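PDB 3MIX: flagellar biosynthesis protein FlhA from Bacillus subtilis, which takes part in exporting flagellar proteins by type III secretion, providing an adaptor for late building blocks; the part modelled is its cytosolic domain. Local coordinates for residues L283-C288 with T336-C341; R291-I296 with L340-V345; P344-V349 with L360-Y365. All coordinates share one frame; numbering follows the deposited sequence.

Contact 1 (L283-C288 with T336-C341); sequences LKVVTC and TAILLC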
# COMPACT_ATOMS: atom_id res chain seq x y z
N LEU A 283 -1.70 -4.78 -24.10
CA LEU A 283 -1.02 -4.22 -22.94
C LEU A 283 0.48 -4.09 -23.18
O LEU A 283 1.14 -5.07 -23.56
CB LEU A 283 -1.31 -5.10 -21.72
CG LEU A 283 -0.75 -4.70 -20.36
CD1 LEU A 283 -1.30 -3.37 -19.89
CD2 LEU A 283 -1.06 -5.81 -19.36
N LYS A 284 1.01 -2.89 -22.95
CA LYS A 284 2.44 -2.61 -23.15
C LYS A 284 3.25 -3.10 -21.94
O LYS A 284 3.14 -2.54 -20.85
CB LYS A 284 2.68 -1.11 -23.37
CG LYS A 284 1.54 -0.34 -24.07
CD LYS A 284 1.57 -0.47 -25.58
CE LYS A 284 0.65 0.56 -26.22
NZ LYS A 284 0.60 0.45 -27.70
N VAL A 285 4.07 -4.12 -22.15
CA VAL A 285 4.77 -4.82 -21.06
C VAL A 285 6.25 -5.10 -21.34
O VAL A 285 6.59 -5.72 -22.34
CB VAL A 285 4.05 -6.16 -20.73
CG1 VAL A 285 4.98 -7.10 -20.00
CG2 VAL A 285 2.79 -5.91 -19.90
N VAL A 286 7.12 -4.63 -20.44
CA VAL A 286 8.54 -5.01 -20.47
C VAL A 286 8.68 -6.43 -19.94
O VAL A 286 8.08 -6.77 -18.92
CB VAL A 286 9.42 -4.04 -19.62
CG1 VAL A 286 10.87 -4.49 -19.59
CG2 VAL A 286 9.34 -2.62 -20.14
N THR A 287 9.45 -7.26 -20.63
CA THR A 287 9.74 -8.61 -20.13
C THR A 287 11.17 -8.70 -19.59
O THR A 287 11.91 -7.71 -19.59
CB THR A 287 9.51 -9.70 -21.20
OG1 THR A 287 10.10 -9.31 -22.45
CG2 THR A 287 8.02 -9.97 -21.38
N CYS A 288 11.53 -9.88 -19.10
CA CYS A 288 12.84 -10.12 -18.53
C CYS A 288 13.59 -11.15 -19.37
O CYS A 288 13.01 -12.16 -19.77
CB CYS A 288 12.74 -10.59 -17.08
SG CYS A 288 12.28 -9.31 -15.87
N THR A 336 1.90 3.41 -18.58
CA THR A 336 2.20 2.84 -17.26
C THR A 336 3.19 1.69 -17.43
O THR A 336 2.91 0.72 -18.14
CB THR A 336 0.93 2.28 -16.56
OG1 THR A 336 -0.20 3.11 -16.86
CG2 THR A 336 1.11 2.18 -15.04
N ALA A 337 4.35 1.80 -16.78
CA ALA A 337 5.39 0.77 -16.91
C ALA A 337 5.10 -0.46 -16.04
O ALA A 337 4.99 -0.36 -14.82
CB ALA A 337 6.77 1.36 -16.60
N ILE A 338 4.96 -1.61 -16.70
CA ILE A 338 4.72 -2.90 -16.03
C ILE A 338 5.84 -3.87 -16.41
O ILE A 338 6.41 -3.74 -17.48
CB ILE A 338 3.33 -3.49 -16.41
CG1 ILE A 338 2.21 -2.71 -15.71
CG2 ILE A 338 3.21 -4.97 -16.05
CD1 ILE A 338 1.31 -1.94 -16.64
N LEU A 339 6.14 -4.83 -15.54
CA LEU A 339 7.17 -5.85 -15.80
C LEU A 339 6.63 -7.28 -15.64
O LEU A 339 6.12 -7.64 -14.59
CB LEU A 339 8.38 -5.63 -14.88
CG LEU A 339 9.60 -6.53 -15.05
CD1 LEU A 339 10.28 -6.32 -16.41
CD2 LEU A 339 10.60 -6.30 -13.93
N LEU A 340 6.74 -8.09 -16.70
CA LEU A 340 6.35 -9.50 -16.64
C LEU A 340 7.55 -10.41 -16.48
O LEU A 340 8.62 -10.14 -17.02
CB LEU A 340 5.59 -9.93 -17.90
CG LEU A 340 4.07 -9.91 -17.97
CD1 LEU A 340 3.62 -10.47 -19.32
CD2 LEU A 340 3.39 -10.68 -16.84
N CYS A 341 7.36 -11.50 -15.73
CA CYS A 341 8.39 -12.51 -15.55
C CYS A 341 7.72 -13.81 -15.16
O CYS A 341 6.49 -13.84 -14.98
CB CYS A 341 9.43 -12.09 -14.51
SG CYS A 341 8.77 -11.78 -12.85

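Contact 2 (R291-I296 with L340-V345); sequences RVEKAI and LCSPPV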
# COMPACT_ATOMS: atom_id res chain seq x y z
N ARG A 291 18.57 -14.55 -19.31
CA ARG A 291 19.75 -14.30 -18.48
C ARG A 291 19.37 -13.72 -17.11
O ARG A 291 19.78 -14.25 -16.07
CB ARG A 291 20.74 -13.38 -19.20
CG ARG A 291 21.42 -14.02 -20.42
CD ARG A 291 22.62 -13.20 -20.90
NE ARG A 291 22.22 -12.02 -21.67
CZ ARG A 291 22.18 -11.96 -23.00
NH1 ARG A 291 22.52 -13.02 -23.74
NH2 ARG A 291 21.81 -10.84 -23.61
N VAL A 292 18.59 -12.64 -17.11
CA VAL A 292 18.15 -11.99 -15.88
C VAL A 292 17.37 -12.97 -15.02
O VAL A 292 17.56 -13.03 -13.80
CB VAL A 292 17.32 -10.72 -16.19
CG1 VAL A 292 16.58 -10.23 -14.94
CG2 VAL A 292 18.21 -9.62 -16.73
N GLU A 293 16.52 -13.77 -15.67
CA GLU A 293 15.71 -14.78 -15.01
C GLU A 293 16.55 -15.90 -14.38
O GLU A 293 16.24 -16.36 -13.28
CB GLU A 293 14.68 -15.34 -15.99
CG GLU A 293 13.35 -15.73 -15.36
CD GLU A 293 12.15 -15.12 -16.08
OE1 GLU A 293 12.11 -13.88 -16.25
OE2 GLU A 293 11.24 -15.88 -16.47
N LYS A 294 17.60 -16.35 -15.08
CA LYS A 294 18.49 -17.37 -14.52
C LYS A 294 19.37 -16.84 -13.37
O LYS A 294 19.63 -17.56 -12.42
CB LYS A 294 19.34 -18.06 -15.62
CG LYS A 294 20.52 -17.26 -16.16
CD LYS A 294 21.77 -17.41 -15.30
CE LYS A 294 22.65 -16.17 -15.39
NZ LYS A 294 23.52 -16.00 -14.18
N ALA A 295 19.80 -15.58 -13.48
CA ALA A 295 20.67 -14.95 -12.49
C ALA A 295 19.98 -14.74 -11.13
O ALA A 295 20.63 -14.81 -10.08
CB ALA A 295 21.21 -13.63 -13.02
N ILE A 296 18.68 -14.47 -11.16
CA ILE A 296 17.88 -14.35 -9.94
C ILE A 296 17.63 -15.72 -9.32
O ILE A 296 17.78 -15.89 -8.11
CB ILE A 296 16.56 -13.57 -10.19
CG1 ILE A 296 16.83 -12.07 -10.22
CG2 ILE A 296 15.53 -13.86 -9.10
CD1 ILE A 296 15.91 -11.30 -11.12
N LEU A 340 6.74 -8.09 -16.70
CA LEU A 340 6.35 -9.50 -16.64
C LEU A 340 7.55 -10.41 -16.48
O LEU A 340 8.62 -10.14 -17.02
CB LEU A 340 5.59 -9.93 -17.90
CG LEU A 340 4.07 -9.91 -17.97
CD1 LEU A 340 3.62 -10.47 -19.32
CD2 LEU A 340 3.39 -10.68 -16.84
N CYS A 341 7.36 -11.50 -15.73
CA CYS A 341 8.39 -12.51 -15.55
C CYS A 341 7.72 -13.81 -15.16
O CYS A 341 6.49 -13.84 -14.98
CB CYS A 341 9.43 -12.09 -14.51
SG CYS A 341 8.77 -11.78 -12.85
N SER A 342 8.50 -14.88 -15.04
CA SER A 342 7.94 -16.19 -14.73
C SER A 342 7.61 -16.26 -13.26
O SER A 342 8.26 -15.60 -12.45
CB SER A 342 8.89 -17.32 -15.15
OG SER A 342 10.06 -17.32 -14.35
N PRO A 343 6.58 -17.06 -12.90
CA PRO A 343 6.10 -17.21 -11.51
C PRO A 343 7.16 -17.48 -10.43
O PRO A 343 7.14 -16.81 -9.40
CB PRO A 343 5.09 -18.36 -11.59
CG PRO A 343 4.64 -18.39 -13.01
CD PRO A 343 5.71 -17.77 -13.86
N PRO A 344 8.08 -18.46 -10.64
CA PRO A 344 9.02 -18.76 -9.53
C PRO A 344 10.04 -17.66 -9.24
O PRO A 344 10.75 -17.71 -8.22
CB PRO A 344 9.74 -20.03 -10.02
CG PRO A 344 9.63 -19.99 -11.50
CD PRO A 344 8.28 -19.39 -11.78
N VAL A 345 10.10 -16.66 -10.12
CA VAL A 345 11.09 -15.59 -10.04
C VAL A 345 10.46 -14.26 -9.59
O VAL A 345 11.13 -13.38 -9.04
CB VAL A 345 11.78 -15.40 -11.41
CG1 VAL A 345 12.97 -14.48 -11.30
CG2 VAL A 345 12.23 -16.75 -11.97

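Contact 3 (P344-V349 with L360-Y365); sequences PVRMYV and LPVLSY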
# COMPACT_ATOMS: atom_id res chain seq x y z
N PRO A 344 8.08 -18.46 -10.64
CA PRO A 344 9.02 -18.76 -9.53
C PRO A 344 10.04 -17.66 -9.24
O PRO A 344 10.75 -17.71 -8.22
CB PRO A 344 9.74 -20.03 -10.02
CG PRO A 344 9.63 -19.99 -11.50
CD PRO A 344 8.28 -19.39 -11.78
N VAL A 345 10.10 -16.66 -10.12
CA VAL A 345 11.09 -15.59 -10.04
C VAL A 345 10.46 -14.26 -9.59
O VAL A 345 11.13 -13.38 -9.04
CB VAL A 345 11.78 -15.40 -11.41
CG1 VAL A 345 12.97 -14.48 -11.30
CG2 VAL A 345 12.23 -16.75 -11.97
N ARG A 346 9.16 -14.14 -9.83
CA ARG A 346 8.38 -12.92 -9.63
C ARG A 346 8.57 -12.22 -8.28
O ARG A 346 8.88 -11.03 -8.22
CB ARG A 346 6.91 -13.24 -9.83
CG ARG A 346 6.05 -12.04 -9.92
CD ARG A 346 4.95 -12.14 -8.90
NE ARG A 346 4.60 -10.80 -8.52
CZ ARG A 346 4.78 -10.26 -7.32
NH1 ARG A 346 4.44 -9.00 -7.19
NH2 ARG A 346 5.25 -10.94 -6.29
N MET A 347 8.35 -12.97 -7.20
CA MET A 347 8.51 -12.45 -5.85
C MET A 347 9.95 -11.94 -5.60
O MET A 347 10.15 -10.93 -4.94
CB MET A 347 8.07 -13.51 -4.83
CG MET A 347 8.96 -13.67 -3.62
SD MET A 347 8.28 -14.77 -2.35
CE MET A 347 8.19 -16.33 -3.23
N TYR A 348 10.94 -12.62 -6.16
CA TYR A 348 12.34 -12.20 -5.98
C TYR A 348 12.72 -10.97 -6.80
O TYR A 348 13.46 -10.11 -6.33
CB TYR A 348 13.28 -13.37 -6.24
CG TYR A 348 13.05 -14.53 -5.30
CD1 TYR A 348 13.49 -14.48 -3.98
CD2 TYR A 348 12.36 -15.67 -5.73
CE1 TYR A 348 13.27 -15.54 -3.10
CE2 TYR A 348 12.13 -16.74 -4.87
CZ TYR A 348 12.59 -16.66 -3.56
OH TYR A 348 12.39 -17.71 -2.69
N VAL A 349 12.20 -10.87 -8.03
CA VAL A 349 12.40 -9.69 -8.86
C VAL A 349 11.88 -8.46 -8.12
O VAL A 349 12.54 -7.41 -8.08
CB VAL A 349 11.68 -9.81 -10.24
CG1 VAL A 349 11.80 -8.53 -11.05
CG2 VAL A 349 12.21 -10.99 -11.03
N LEU A 360 6.87 0.01 -9.34
CA LEU A 360 6.86 -0.68 -10.62
C LEU A 360 6.14 -2.02 -10.45
O LEU A 360 6.66 -2.93 -9.78
CB LEU A 360 8.28 -0.91 -11.14
CG LEU A 360 8.37 -1.58 -12.51
CD1 LEU A 360 8.02 -0.61 -13.63
CD2 LEU A 360 9.75 -2.18 -12.76
N PRO A 361 4.95 -2.17 -11.06
CA PRO A 361 4.24 -3.43 -10.92
C PRO A 361 5.01 -4.57 -11.58
O PRO A 361 5.38 -4.48 -12.77
CB PRO A 361 2.91 -3.18 -11.65
CG PRO A 361 2.79 -1.70 -11.73
CD PRO A 361 4.19 -1.20 -11.86
N VAL A 362 5.30 -5.59 -10.79
CA VAL A 362 5.97 -6.78 -11.27
C VAL A 362 4.96 -7.91 -11.27
O VAL A 362 4.51 -8.37 -10.21
CB VAL A 362 7.21 -7.12 -10.41
CG1 VAL A 362 7.93 -8.36 -10.94
CG2 VAL A 362 8.15 -5.94 -10.38
N LEU A 363 4.58 -8.34 -12.46
CA LEU A 363 3.56 -9.37 -12.61
C LEU A 363 4.16 -10.69 -13.04
O LEU A 363 5.26 -10.72 -13.57
CB LEU A 363 2.49 -8.93 -13.61
CG LEU A 363 1.73 -7.63 -13.32
CD1 LEU A 363 0.63 -7.45 -14.36
CD2 LEU A 363 1.16 -7.59 -11.87
N SER A 364 3.45 -11.78 -12.79
CA SER A 364 3.79 -13.05 -13.40
C SER A 364 2.77 -13.41 -14.51
O SER A 364 1.63 -12.92 -14.49
CB SER A 364 3.92 -14.15 -12.35
OG SER A 364 2.71 -14.84 -12.15
N TYR A 365 3.18 -14.24 -15.46
CA TYR A 365 2.34 -14.62 -16.60
C TYR A 365 1.02 -15.22 -16.15
O TYR A 365 -0.01 -15.01 -16.78
CB TYR A 365 3.06 -15.61 -17.52
CG TYR A 365 4.45 -15.18 -17.93
CD1 TYR A 365 4.66 -14.01 -18.65
CD2 TYR A 365 5.55 -15.96 -17.61
CE1 TYR A 365 5.95 -13.60 -19.03
CE2 TYR A 365 6.84 -15.58 -17.98
CZ TYR A 365 7.03 -14.39 -18.69
OH TYR A 365 8.31 -14.01 -19.06

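Contact 1 (L283-C288 with T336-C341)
A single parallel beta bridge between V286 and L339 joins two strands of the C-terminal alpha/beta part of the FlhA cytosolic domain; the chain between them is mostly helical. The segments diverge by 45° end to end. Within the bridge, V286 N-H bonds I338 O at 3.2 Å, and L340 N-H returns to V286 O at 2.9 Å in a nearly straight bond (166° at the hydrogen). A CA-H...O contact from L339 CA adds a further approach to V286 O.

Apolar side chains pack around the bridge. V285 holds CG1 anti to its backbone N (chi1 159°), and this methyl lies 3.6 Å from L340 CB, the two side chains crossing at about a right angle. The other methyl, V285 CG2, meets I338 CG2 at 4.0 Å. V286 and L339 pack together through V286 CG1 and L339 CD1, 3.7 Å apart, while helix 313-332 covers V286 through E326 and L330, and V349 and L353 of helix 343-353 rest on L339. T287, whose side chain points away from the other segment, has its OG1 hydrogen-bonded to S376 OG. Beyond it C288 turns its side chain toward the other strand, and SG lies against the leucine branch, with C288 SG 3.6 Å from L339 CD1.

Contact 2 (R291-I296 with L340-V345)
E293, on helix 290-299, reaches across to S342, the residue that links strand 339-341 to helix 343-353. Its first torsion is well away from a staggered value (chi1 -146°), and so is its second, where the chain bends; the two place first CG and then CD near S342. There a single oxygen does the work: E293 OE2 accepts from S342 OG at 2.8 Å and from S342 N at 3.2 Å. Both donors approach from the same face of the carboxylate, each more than 50° above its plane. S342 OG sits between its own backbone N and carbonyl carbon (chi1 68°), and hydroxyl and amide converge on the same acceptor. The other oxygen, E293 OE1, is buried against carbon, 3.7 Å from C341 CB, and has no polar partner in the model.

Beside these bonds V345 supplies two methyls. V345 CG1, anti to its backbone N, presses on I296 CG2 at 3.4 Å, tighter than usual van der Waals contact, and V345 CG2 meets the aliphatic part of the glutamate, 3.7 Å from E293 CG. I296 itself also touches Y348 and V349 of helix 343-353, and so packs against that helix at positions a turn apart. Two donors on one oxygen would tend to stabilise a negative charge on E293, whereas burial of OE1 without a partner should work against it.

Contact 3 (P344-V349 with L360-Y365)
R346 sets its CG anti to the backbone N (chi1 -168°), and the bend at chi2 then turns CD toward V362 O. There R346 NE donates to V362 O at 3.0 Å, approaching the carbonyl from above its plane, 36° out of it. R346 NH1 lies near the same oxygen, but its place is less sure. Before the bend, the aliphatic part of the arm lies on the strand, with R346 CG 3.9 Å from S364 CB. About one helical turn on, V349 likewise holds CG1 anti to its N, and that methyl meets V362 CG1 at 3.9 Å, the two valines crossing obliquely.

This is the return half of a beta-alpha-beta unit: strand 339-341, helix 343-353, strand 362-364. Helix and strand run nearly antiparallel (171°), their axes 7.9 Å apart. R346 NH2 forms a salt bridge to E262, and NH1, less surely placed, one to E233, while R265 brings a like charge close. The buried guanidinium therefore answers a backbone carbonyl and carboxylates together; the carboxylates probably offset the positive charge buried here, and the bridge to E262 ties the unit to helix 257-267.

Strand 339-341 and the helix that follows it connect the three contacts. Contacts 1 and 2 share L340 and C341, and their centres lie about 13 Å apart; C288 CB of the first comes within 3.5 Å of E293 OE1 of the second. Contacts 2 and 3, with centres about 8 Å apart, share P344 and V345, so the start of helix 343-353 faces helix 290-299 through V345 and strand 362-364 through R346. Contact 3 joins contact 1 through probable backbone hydrogen bonds between the parallel strands, L339 N to P361 O (2.9 Å) and L363 N to L339 O (2.7 Å). Strand 339-341 thus lies between strands 283-288 and 362-364.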